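Chitinase A (Cycas revoluta, PDB 4MNK) probably hydrolyses chitin as a plant class V chitinase of glycoside hydrolase family 18, and here holds N-acetylglucosamine oligomers. Local coordinates at residues Val82-Ala87 and Asp118-Pro122; Glu158-Gln164 and Tyr175-Ile180. One frame throughout, in Å; residues are numbered along the deposited sequence.

Contact 1: Val82-Ala87 and Asp118-Pro122. With NAG (2-acetamido-2-deoxy-beta-D-glucopyranose), chain B.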
loop_
_atom_site.group_PDB
_atom_site.type_symbol
_atom_site.label_atom_id
_atom_site.label_comp_id
_atom_site.label_asym_id
_atom_site.label_seq_id
_atom_site.Cartn_x
_atom_site.Cartn_y
_atom_site.Cartn_z
ATOM N N VAL A 82 11.740 -7.516 7.612
ATOM C CA VAL A 82 10.994 -6.466 8.305
ATOM C C VAL A 82 10.086 -7.066 9.378
ATOM O O VAL A 82 10.070 -6.595 10.516
ATOM C CB VAL A 82 10.173 -5.591 7.321
ATOM C CG1 VAL A 82 9.231 -4.659 8.079
ATOM C CG2 VAL A 82 11.099 -4.783 6.411
ATOM N N ARG A 83 9.342 -8.107 9.013
ATOM C CA ARG A 83 8.447 -8.783 9.949
ATOM C C ARG A 83 9.214 -9.302 11.172
ATOM O O ARG A 83 8.770 -9.127 12.308
ATOM C CB ARG A 83 7.698 -9.918 9.245
ATOM C CG ARG A 83 6.643 -10.612 10.099
ATOM C CD ARG A 83 6.278 -11.965 9.512
ATOM N NE ARG A 83 7.456 -12.819 9.370
ATOM C CZ ARG A 83 7.533 -13.880 8.570
ATOM N NH1 ARG A 83 6.498 -14.240 7.820
ATOM N NH2 ARG A 83 8.657 -14.581 8.518
ATOM N N ASP A 84 10.370 -9.920 10.929
ATOM C CA ASP A 84 11.235 -10.421 12.002
ATOM C C ASP A 84 11.678 -9.293 12.927
ATOM O O ASP A 84 11.675 -9.447 14.151
ATOM C CB ASP A 84 12.483 -11.108 11.431
ATOM C CG ASP A 84 12.166 -12.379 10.655
ATOM O OD1 ASP A 84 11.033 -12.897 10.744
ATOM O OD2 ASP A 84 13.073 -12.857 9.945
ATOM N N ASN A 85 12.059 -8.163 12.333
ATOM C CA ASN A 85 12.504 -7.004 13.092
ATOM C C ASN A 85 11.401 -6.386 13.948
ATOM O O ASN A 85 11.644 -6.052 15.104
ATOM C CB ASN A 85 13.154 -5.967 12.173
ATOM C CG ASN A 85 14.562 -6.353 11.766
ATOM O OD1 ASN A 85 15.181 -7.223 12.379
ATOM N ND2 ASN A 85 15.077 -5.705 10.729
ATOM N N PHE A 86 10.196 -6.249 13.393
ATOM C CA PHE A 86 9.051 -5.780 14.180
ATOM C C PHE A 86 8.754 -6.719 15.349
ATOM O O PHE A 86 8.479 -6.267 16.460
ATOM C CB PHE A 86 7.796 -5.623 13.319
ATOM C CG PHE A 86 7.609 -4.243 12.743
ATOM C CD1 PHE A 86 7.645 -4.047 11.367
ATOM C CD2 PHE A 86 7.371 -3.146 13.569
ATOM C CE1 PHE A 86 7.457 -2.780 10.823
ATOM C CE2 PHE A 86 7.189 -1.876 13.034
ATOM C CZ PHE A 86 7.230 -1.695 11.657
ATOM N N ALA A 87 8.817 -8.026 15.098
ATOM C CA ALA A 87 8.544 -9.017 16.138
ATOM C C ALA A 87 9.562 -8.927 17.277
ATOM O O ALA A 87 9.192 -9.009 18.451
ATOM C CB ALA A 87 8.501 -10.418 15.549
ATOM N N ASP A 118 4.507 -0.163 8.099
ATOM C CA ASP A 118 4.188 -1.256 7.190
ATOM C C ASP A 118 4.751 -2.557 7.753
ATOM O O ASP A 118 5.921 -2.890 7.548
ATOM C CB ASP A 118 4.718 -0.968 5.778
ATOM C CG ASP A 118 4.246 -1.989 4.750
ATOM O OD1 ASP A 118 4.599 -1.841 3.561
ATOM O OD2 ASP A 118 3.527 -2.943 5.121
ATOM N N TYR A 119 3.886 -3.271 8.470
ATOM C CA TYR A 119 4.223 -4.490 9.193
ATOM C C TYR A 119 3.322 -5.613 8.693
ATOM O O TYR A 119 2.110 -5.601 8.922
ATOM C CB TYR A 119 4.019 -4.248 10.692
ATOM C CG TYR A 119 4.273 -5.417 11.630
ATOM C CD1 TYR A 119 3.818 -5.361 12.944
ATOM C CD2 TYR A 119 4.961 -6.565 11.221
ATOM C CE1 TYR A 119 4.042 -6.400 13.831
ATOM C CE2 TYR A 119 5.182 -7.624 12.105
ATOM C CZ TYR A 119 4.718 -7.529 13.407
ATOM O OH TYR A 119 4.933 -8.556 14.296
ATOM N N GLU A 120 3.923 -6.578 8.005
ATOM C CA GLU A 120 3.165 -7.639 7.357
ATOM C C GLU A 120 3.604 -9.011 7.881
ATOM O O GLU A 120 4.535 -9.601 7.341
ATOM C CB GLU A 120 3.319 -7.530 5.832
ATOM C CG GLU A 120 2.803 -6.198 5.278
ATOM C CD GLU A 120 3.079 -5.979 3.797
ATOM O OE1 GLU A 120 3.158 -6.961 3.031
ATOM O OE2 GLU A 120 3.193 -4.806 3.391
ATOM N N TYR A 121 2.949 -9.539 8.920
ATOM C CA TYR A 121 1.761 -8.966 9.568
ATOM C C TYR A 121 1.859 -9.166 11.083
ATOM O O TYR A 121 2.613 -10.032 11.540
ATOM C CB TYR A 121 0.488 -9.653 9.054
ATOM C CG TYR A 121 0.314 -9.555 7.560
ATOM C CD1 TYR A 121 -0.338 -8.466 6.984
ATOM C CD2 TYR A 121 0.821 -10.544 6.720
ATOM C CE1 TYR A 121 -0.486 -8.371 5.604
ATOM C CE2 TYR A 121 0.685 -10.457 5.347
ATOM C CZ TYR A 121 0.032 -9.372 4.795
ATOM O OH TYR A 121 -0.102 -9.297 3.431
ATOM N N PRO A 122 1.099 -8.374 11.869
ATOM C CA PRO A 122 1.068 -8.556 13.324
ATOM C C PRO A 122 0.250 -9.786 13.732
ATOM O O PRO A 122 -0.840 -9.665 14.301
ATOM C CB PRO A 122 0.429 -7.260 13.828
ATOM C CG PRO A 122 -0.406 -6.786 12.685
ATOM C CD PRO A 122 0.345 -7.175 11.450
HETATM C C1 NAG B . 2.705 -4.996 -0.360
HETATM C C2 NAG B . 3.789 -4.037 0.154
HETATM C C3 NAG B . 4.712 -3.573 -0.975
HETATM C C4 NAG B . 5.128 -4.700 -1.925
HETATM C C5 NAG B . 3.906 -5.535 -2.324
HETATM C C6 NAG B . 4.242 -6.702 -3.254
HETATM C C7 NAG B . 2.316 -2.032 0.341
HETATM C C8 NAG B . 1.909 -0.892 1.229
HETATM N N2 NAG B . 3.237 -2.871 0.840
HETATM O O1 NAG B . 2.028 -5.574 0.732
HETATM O O3 NAG B . 5.853 -2.944 -0.427
HETATM O O4 NAG B . 5.714 -4.119 -3.070
HETATM O O5 NAG B . 3.277 -6.022 -1.155
HETATM O O6 NAG B . 5.124 -7.602 -2.621
HETATM O O7 NAG B . 1.799 -2.148 -0.772
#
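The Tyr119 ring is sandwiched between helix and loop. One face carries Phe86 CB, 3.5 Å from the ring centroid and only 11° off the normal; the opposite face carries the backbone between Tyr121 and Pro122, with Pro122 N over its centre. Arg83 CG meets the rim in the ring plane, 3.9 Å from Tyr119 CE2. The Phe86 ring completes an offset stack with Tyr119, centroids 4.6 Å apart and planes inclined by 21°. The two side chains run past each other in opposite directions, so the Tyr119 CB also rests over a face of the Phe86 ring. The methylenes of Arg83 continue along the strand end, its CG 3.6 Å from Glu120 O, while the chain bends at chi3 and the guanidinium turns to Asp84, with which it forms only a long salt bridge. Phe131 of helix 125-149 meets Tyr119 edge-to-face. Helix 80-90 is thus packed against the C-terminal end of strand 114-119, where the TIM barrel of family 18 presents its DxDxE motif, of which Asp118 and Glu120 are the last two acidic residues. Both face a bound sugar. Asp118 OD1 accepts from the acetamido N2 of NAG (chain B) at 3.2 Å in a nearly straight N-H...O bond (166°). Glu120, CG beside its backbone N and the chain extended beyond, brings OE1 to 2.9 Å from O1 of the same sugar, a weak bond whose single proton could instead go to OE2. The peptide between Glu120 and Tyr121 is cis, and the buried Tyr121 N finds no hydrogen-bonding partner.

Contact 2: Glu158-Gln164 and Tyr175-Ile180. With NAG (2-acetamido-2-deoxy-beta-D-glucopyranose), chain C.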
loop_
_atom_site.group_PDB
_atom_site.type_symbol
_atom_site.label_atom_id
_atom_site.label_comp_id
_atom_site.label_asym_id
_atom_site.label_seq_id
_atom_site.Cartn_x
_atom_site.Cartn_y
_atom_site.Cartn_z
ATOM N N GLU A 158 -1.099 3.129 9.117
ATOM C CA GLU A 158 -0.454 1.831 8.962
ATOM C C GLU A 158 -1.060 1.064 7.796
ATOM O O GLU A 158 -2.225 1.275 7.440
ATOM C CB GLU A 158 -0.536 1.000 10.248
ATOM C CG GLU A 158 -1.867 0.285 10.435
ATOM C CD GLU A 158 -2.002 -0.412 11.771
ATOM O OE1 GLU A 158 -2.767 -1.397 11.832
ATOM O OE2 GLU A 158 -1.357 0.019 12.752
ATOM N N ALA A 159 -0.259 0.181 7.210
ATOM C CA ALA A 159 -0.738 -0.753 6.208
ATOM C C ALA A 159 -1.482 -1.880 6.911
ATOM O O ALA A 159 -1.038 -2.376 7.954
ATOM C CB ALA A 159 0.428 -1.308 5.412
ATOM N N VAL A 160 -2.619 -2.273 6.346
ATOM C CA VAL A 160 -3.351 -3.430 6.843
ATOM C C VAL A 160 -3.635 -4.418 5.721
ATOM O O VAL A 160 -3.765 -4.040 4.552
ATOM C CB VAL A 160 -4.667 -3.056 7.600
ATOM C CG1 VAL A 160 -4.369 -2.191 8.820
ATOM C CG2 VAL A 160 -5.668 -2.367 6.685
ATOM N N TYR A 161 -3.709 -5.689 6.098
ATOM C CA TYR A 161 -4.181 -6.766 5.239
ATOM C C TYR A 161 -5.549 -6.388 4.671
ATOM O O TYR A 161 -6.252 -5.547 5.241
ATOM C CB TYR A 161 -4.273 -8.036 6.088
ATOM C CG TYR A 161 -4.517 -9.334 5.350
ATOM C CD1 TYR A 161 -5.622 -10.123 5.658
ATOM C CD2 TYR A 161 -3.630 -9.791 4.373
ATOM C CE1 TYR A 161 -5.851 -11.326 5.006
ATOM C CE2 TYR A 161 -3.852 -10.992 3.710
ATOM C CZ TYR A 161 -4.964 -11.753 4.035
ATOM O OH TYR A 161 -5.203 -12.947 3.393
ATOM N N PHE A 162 -5.929 -7.002 3.550
ATOM C CA PHE A 162 -7.197 -6.667 2.895
ATOM C C PHE A 162 -8.407 -6.919 3.793
ATOM O O PHE A 162 -9.451 -6.291 3.622
ATOM C CB PHE A 162 -7.345 -7.409 1.557
ATOM C CG PHE A 162 -8.022 -8.752 1.661
ATOM C CD1 PHE A 162 -7.320 -9.879 2.080
ATOM C CD2 PHE A 162 -9.365 -8.891 1.316
ATOM C CE1 PHE A 162 -7.946 -11.121 2.168
ATOM C CE2 PHE A 162 -9.999 -10.126 1.403
ATOM C CZ PHE A 162 -9.291 -11.244 1.828
ATOM N N HIS A 163 -8.235 -7.831 4.750
ATOM C CA HIS A 163 -9.309 -8.306 5.616
ATOM C C HIS A 163 -8.992 -7.977 7.070
ATOM O O HIS A 163 -7.825 -7.931 7.469
ATOM C CB HIS A 163 -9.447 -9.819 5.447
ATOM C CG HIS A 163 -10.787 -10.361 5.836
ATOM N ND1 HIS A 163 -11.165 -10.552 7.147
ATOM C CD2 HIS A 163 -11.826 -10.786 5.078
ATOM C CE1 HIS A 163 -12.386 -11.059 7.181
ATOM N NE2 HIS A 163 -12.809 -11.210 5.939
ATOM N N GLN A 164 -10.041 -7.759 7.859
ATOM C CA GLN A 164 -9.905 -7.438 9.276
ATOM C C GLN A 164 -9.396 -8.627 10.100
ATOM O O GLN A 164 -8.789 -8.437 11.156
ATOM C CB GLN A 164 -11.240 -6.903 9.814
ATOM C CG GLN A 164 -11.211 -6.363 11.245
ATOM C CD GLN A 164 -11.672 -7.380 12.283
ATOM O OE1 GLN A 164 -12.365 -8.350 11.964
ATOM N NE2 GLN A 164 -11.294 -7.154 13.533
ATOM N N TYR A 175 -7.391 -7.286 13.502
ATOM C CA TYR A 175 -7.084 -5.888 13.776
ATOM C C TYR A 175 -8.092 -5.304 14.759
ATOM O O TYR A 175 -9.304 -5.411 14.544
ATOM C CB TYR A 175 -7.070 -5.070 12.486
ATOM C CG TYR A 175 -5.935 -5.409 11.550
ATOM C CD1 TYR A 175 -6.137 -6.251 10.459
ATOM C CD2 TYR A 175 -4.657 -4.883 11.751
ATOM C CE1 TYR A 175 -5.096 -6.569 9.589
ATOM C CE2 TYR A 175 -3.606 -5.193 10.888
ATOM C CZ TYR A 175 -3.834 -6.035 9.805
ATOM O OH TYR A 175 -2.809 -6.345 8.936
ATOM N N PRO A 176 -7.596 -4.695 15.852
ATOM C CA PRO A 176 -8.501 -4.077 16.822
ATOM C C PRO A 176 -8.967 -2.713 16.308
ATOM O O PRO A 176 -8.246 -1.721 16.432
ATOM C CB PRO A 176 -7.632 -3.950 18.079
ATOM C CG PRO A 176 -6.223 -3.866 17.569
ATOM C CD PRO A 176 -6.182 -4.625 16.270
ATOM N N VAL A 177 -10.164 -2.673 15.726
ATOM C CA VAL A 177 -10.583 -1.499 14.950
ATOM C C VAL A 177 -10.830 -0.237 15.775
ATOM O O VAL A 177 -10.539 0.862 15.312
ATOM C CB VAL A 177 -11.784 -1.784 13.998
ATOM C CG1 VAL A 177 -11.431 -2.890 13.016
ATOM C CG2 VAL A 177 -13.051 -2.124 14.773
ATOM N N GLN A 178 -11.361 -0.395 16.988
ATOM C CA GLN A 178 -11.600 0.750 17.864
ATOM C C GLN A 178 -10.269 1.365 18.310
ATOM O O GLN A 178 -10.102 2.587 18.293
ATOM C CB GLN A 178 -12.446 0.339 19.070
ATOM C CG GLN A 178 -12.882 1.497 19.949
ATOM C CD GLN A 178 -13.415 1.027 21.281
ATOM O OE1 GLN A 178 -12.681 0.464 22.094
ATOM N NE2 GLN A 178 -14.701 1.247 21.510
ATOM N N PHE A 179 -9.333 0.500 18.697
ATOM C CA PHE A 179 -7.960 0.890 19.019
ATOM C C PHE A 179 -7.333 1.686 17.870
ATOM O O PHE A 179 -6.793 2.778 18.075
ATOM C CB PHE A 179 -7.130 -0.368 19.314
ATOM C CG PHE A 179 -5.657 -0.110 19.493
ATOM C CD1 PHE A 179 -5.124 0.057 20.765
ATOM C CD2 PHE A 179 -4.800 -0.054 18.395
ATOM C CE1 PHE A 179 -3.763 0.293 20.939
ATOM C CE2 PHE A 179 -3.440 0.183 18.563
ATOM C CZ PHE A 179 -2.922 0.355 19.836
ATOM N N ILE A 180 -7.419 1.126 16.665
ATOM C CA ILE A 180 -6.851 1.741 15.470
ATOM C C ILE A 180 -7.498 3.097 15.166
ATOM O O ILE A 180 -6.799 4.075 14.889
ATOM C CB ILE A 180 -6.963 0.793 14.251
ATOM C CG1 ILE A 180 -5.988 -0.381 14.394
ATOM C CG2 ILE A 180 -6.708 1.547 12.954
ATOM C CD1 ILE A 180 -6.214 -1.509 13.399
HETATM C C1 NAG C . -1.634 -15.323 -0.820
HETATM C C2 NAG C . -1.484 -13.846 -0.452
HETATM C C3 NAG C . -0.397 -13.149 -1.271
HETATM C C4 NAG C . 0.894 -13.963 -1.331
HETATM C C5 NAG C . 0.602 -15.439 -1.634
HETATM C C6 NAG C . 1.866 -16.295 -1.582
HETATM C C7 NAG C . -3.629 -12.996 0.379
HETATM C C8 NAG C . -4.890 -12.249 0.056
HETATM N N2 NAG C . -2.748 -13.146 -0.613
HETATM O O3 NAG C . -0.145 -11.876 -0.713
HETATM O O4 NAG C . 1.738 -13.419 -2.325
HETATM O O5 NAG C . -0.374 -15.967 -0.746
HETATM O O6 NAG C . 2.397 -16.311 -0.274
HETATM O O7 NAG C . -3.449 -13.444 1.515
HETATM O O HOH W 1 -0.591 -4.869 9.173
#
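The Tyr175 ring lies across the end of strand 155-161, with Val160 CG1 over one face toward the rim, 3.7 Å from Tyr175 CE2. Its hydroxyl oxygen takes the backbone N-H of Tyr161 at 3.0 Å in an almost perfectly straight bond (178°). A water 2.7 Å from Tyr175 OH, near the ring plane, bridges it to Ala159 O, to which it probably donates. At the other end of Tyr175 the backbone is held twice: its N donates to Gln164 O (3.0 Å), and its O receives Gln164 NE2 (2.8 Å), which comes in 21° out of the carbonyl plane. A bend at chi2 (-97°) turns the Gln164 amide back to that carbonyl, and Glu174 OE2 is a second acceptor for NE2. These bonds close the base of the small hairpin 165-174, and Pro176 then takes the N-cap position of helix 177-183. Further out, Tyr161 reaches the second glycan: its OH donates to the acetamido O7 of NAG (chain C) at 2.6 Å, in the plane of the Tyr161 ring, while Phe162 touches the acetamido methyl. Through its bond to Tyr161 N, the hydroxyl of Tyr175 probably helps position this sugar-binding tyrosine as a second-shell residue.

From the N terminus, helix 80-90 leads into helix 93-110 and strand 114-119; contact 1 closes this loop, with 30 residues between its segments. The chain then passes through helix 125-149 to strand 155-161, and contact 2 closes a much shorter loop of 10 residues, a hairpin. The two follow in series, neither nested nor crossing. They meet because strands 114-119 and 155-161 are parallel neighbours in the barrel: the rings of Tyr121 and Tyr161 pack edge-to-face, and Pro122 lies against Tyr175. Helices 80-90 and 177-183 are thereby tied to adjoining strands, whose ends reach two bound glycans.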